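Local coordinates for protein alpha-ketoglutarate-dependent 2,4-dichlorophenoxyacetate dioxygenase (Bradyrhizobium diazoefficiens, PDB 5BKE) that probably acts as a metal- and 2-oxoglutarate-dependent dioxygenase of the TfdA family, of the kind that degrades aryloxyalkanoate herbicides, at residues H115-F120 / W257-T262. Numbering follows the deposited sequence.
Sequences HSDSSF and WDNRQT. With MN (manganese (II) ion), chain N; OGA (N-oxalylglycine), chain O.
The HxD pair of the two-histidine, one-carboxylate facial triad, the metal site of the 2-oxoglutarate dioxygenases with their double-stranded beta-helix core, is held against the end of strand 254-258 and the turn that follows: Asp-117 and Ser-116 meet Asn-259 and Trp-257. Manganese takes His-115 NE2 at 2.0 Å and Asp-117 OD1 at 2.1 Å; His-264 completes the protein ligands, and N-oxalylglycine chelates through O1 and O2'. The link to the turn starts in the backbone, where Asp-117 N donates to Asn-259 OD1 at 2.9 Å, arriving above the amide plane and not along a lone pair. Asn-259 CG lies anti to its own carbonyl carbon (chi1 -73°), which turns the amide to the metal loop; Asn-259 OD1 also sits 3.3 Å from Asp-117 CB, while ND2 bonds to Ser-128 OG and Lys-126 O. An alanine in place of Asn-259 would probably leave Asp-117 N without its acceptor and open a gap beside Asp-117 CB, making the metal-binding carboxylate less firmly placed. Asp-117 OD2, the carboxylate oxygen off the metal, bonds to Ser-128 OG and, weakly, to Trp-257 NE1 at 3.3 Å, the carboxylate and indole planes standing 54° apart; together these probably limit rotation of the carboxylate. Trp-257 NE1 makes another weak bond, to Asn-259 OD1, and the benzo edge of the indole brings Trp-257 CZ2 within 3.6 Å of O1 of N-oxalylglycine. Ser-116 OG, anti to its backbone N (chi1 -177°), reaches across and donates to Asn-259 O at 2.8 Å.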
# COMPACT_ATOMS: atom_id res chain seq x y z
N HIS C 115 -20.87 -30.51 18.81
CA HIS C 115 -22.16 -29.92 19.13
C HIS C 115 -22.02 -28.59 19.85
O HIS C 115 -20.96 -28.30 20.43
CB HIS C 115 -23.05 -30.90 19.94
CG HIS C 115 -22.60 -31.11 21.36
ND1 HIS C 115 -21.62 -32.02 21.71
CD2 HIS C 115 -23.03 -30.57 22.53
CE1 HIS C 115 -21.46 -32.01 23.02
NE2 HIS C 115 -22.30 -31.13 23.54
N SER C 116 -23.09 -27.81 19.81
CA SER C 116 -23.26 -26.61 20.62
C SER C 116 -24.44 -26.91 21.54
O SER C 116 -25.47 -27.42 21.08
CB SER C 116 -23.54 -25.41 19.70
OG SER C 116 -23.65 -24.21 20.43
N ASP C 117 -24.29 -26.64 22.84
CA ASP C 117 -25.27 -27.13 23.83
C ASP C 117 -26.62 -26.46 23.64
O ASP C 117 -26.69 -25.23 23.38
CB ASP C 117 -24.82 -26.88 25.28
CG ASP C 117 -23.66 -27.75 25.71
OD1 ASP C 117 -23.51 -28.90 25.23
OD2 ASP C 117 -22.89 -27.28 26.57
N SER C 118 -27.66 -27.29 23.78
CA SER C 118 -29.06 -26.85 23.72
C SER C 118 -29.43 -26.12 22.42
O SER C 118 -30.32 -25.26 22.42
CB SER C 118 -29.41 -26.00 24.95
OG SER C 118 -29.41 -26.78 26.13
N SER C 119 -28.75 -26.46 21.33
CA SER C 119 -29.06 -25.88 20.03
C SER C 119 -30.45 -26.36 19.52
O SER C 119 -31.03 -25.76 18.61
CB SER C 119 -27.93 -26.13 19.01
OG SER C 119 -27.84 -27.48 18.61
N PHE C 120 -30.94 -27.44 20.14
CA PHE C 120 -32.31 -27.97 19.98
C PHE C 120 -33.40 -27.19 20.73
O PHE C 120 -34.56 -27.59 20.73
CB PHE C 120 -32.36 -29.45 20.41
CG PHE C 120 -31.84 -29.69 21.81
CD1 PHE C 120 -32.65 -29.43 22.93
CD2 PHE C 120 -30.53 -30.15 22.01
CE1 PHE C 120 -32.15 -29.62 24.22
CE2 PHE C 120 -30.04 -30.37 23.30
CZ PHE C 120 -30.84 -30.10 24.40
N TRP C 257 -17.40 -22.42 28.34
CA TRP C 257 -17.42 -22.05 26.94
C TRP C 257 -18.67 -21.27 26.54
O TRP C 257 -19.74 -21.43 27.16
CB TRP C 257 -17.21 -23.28 26.04
CG TRP C 257 -18.24 -24.37 26.18
CD1 TRP C 257 -19.41 -24.49 25.47
CD2 TRP C 257 -18.18 -25.51 27.05
NE1 TRP C 257 -20.09 -25.61 25.87
CE2 TRP C 257 -19.36 -26.27 26.83
CE3 TRP C 257 -17.26 -25.96 28.01
CZ2 TRP C 257 -19.64 -27.45 27.52
CZ3 TRP C 257 -17.53 -27.15 28.70
CH2 TRP C 257 -18.72 -27.87 28.45
N ASP C 258 -18.51 -20.42 25.53
CA ASP C 258 -19.63 -19.71 24.94
C ASP C 258 -20.19 -20.54 23.80
O ASP C 258 -19.54 -20.74 22.77
CB ASP C 258 -19.23 -18.31 24.47
CG ASP C 258 -20.42 -17.47 24.02
OD1 ASP C 258 -21.58 -17.96 24.06
OD2 ASP C 258 -20.20 -16.30 23.63
N ASN C 259 -21.42 -21.03 24.01
CA ASN C 259 -22.10 -21.87 23.00
C ASN C 259 -22.43 -21.09 21.72
O ASN C 259 -22.58 -21.68 20.65
CB ASN C 259 -23.37 -22.51 23.60
CG ASN C 259 -23.04 -23.63 24.58
OD1 ASN C 259 -22.54 -24.70 24.20
ND2 ASN C 259 -23.29 -23.36 25.86
N ARG C 260 -22.52 -19.77 21.86
CA ARG C 260 -22.85 -18.86 20.75
C ARG C 260 -21.68 -18.68 19.74
O ARG C 260 -21.90 -18.17 18.63
CB ARG C 260 -23.33 -17.50 21.29
CG ARG C 260 -24.40 -17.59 22.38
CD ARG C 260 -24.69 -16.25 23.03
NE ARG C 260 -23.52 -15.71 23.72
CZ ARG C 260 -23.47 -14.54 24.35
NH1 ARG C 260 -24.54 -13.75 24.41
NH2 ARG C 260 -22.34 -14.16 24.94
N GLN C 261 -20.48 -19.13 20.12
CA GLN C 261 -19.24 -18.95 19.34
C GLN C 261 -18.45 -20.23 19.07
O GLN C 261 -17.40 -20.16 18.42
CB GLN C 261 -18.30 -17.96 20.06
CG GLN C 261 -18.90 -16.59 20.31
CD GLN C 261 -17.91 -15.65 20.93
OE1 GLN C 261 -17.21 -14.93 20.22
NE2 GLN C 261 -17.84 -15.63 22.27
N THR C 262 -18.94 -21.37 19.56
CA THR C 262 -18.16 -22.61 19.57
C THR C 262 -18.96 -23.88 19.28
O THR C 262 -20.19 -23.89 19.36
CB THR C 262 -17.49 -22.87 20.95
OG1 THR C 262 -18.50 -23.03 21.96
CG2 THR C 262 -16.50 -21.77 21.34
MN MN N . -22.08 -30.38 25.44
C1 OGA O . -21.22 -30.90 28.03
C2 OGA O . -20.37 -31.76 27.24
C4 OGA O . -18.40 -33.24 27.25
C5 OGA O . -17.57 -33.86 28.33
O1 OGA O . -21.98 -30.12 27.41
O2 OGA O . -21.14 -30.95 29.28
O2' OGA O . -20.69 -31.99 26.08
O3 OGA O . -18.18 -34.51 29.22
N1 OGA O . -19.27 -32.23 27.83
O4 OGA O . -16.33 -33.69 28.32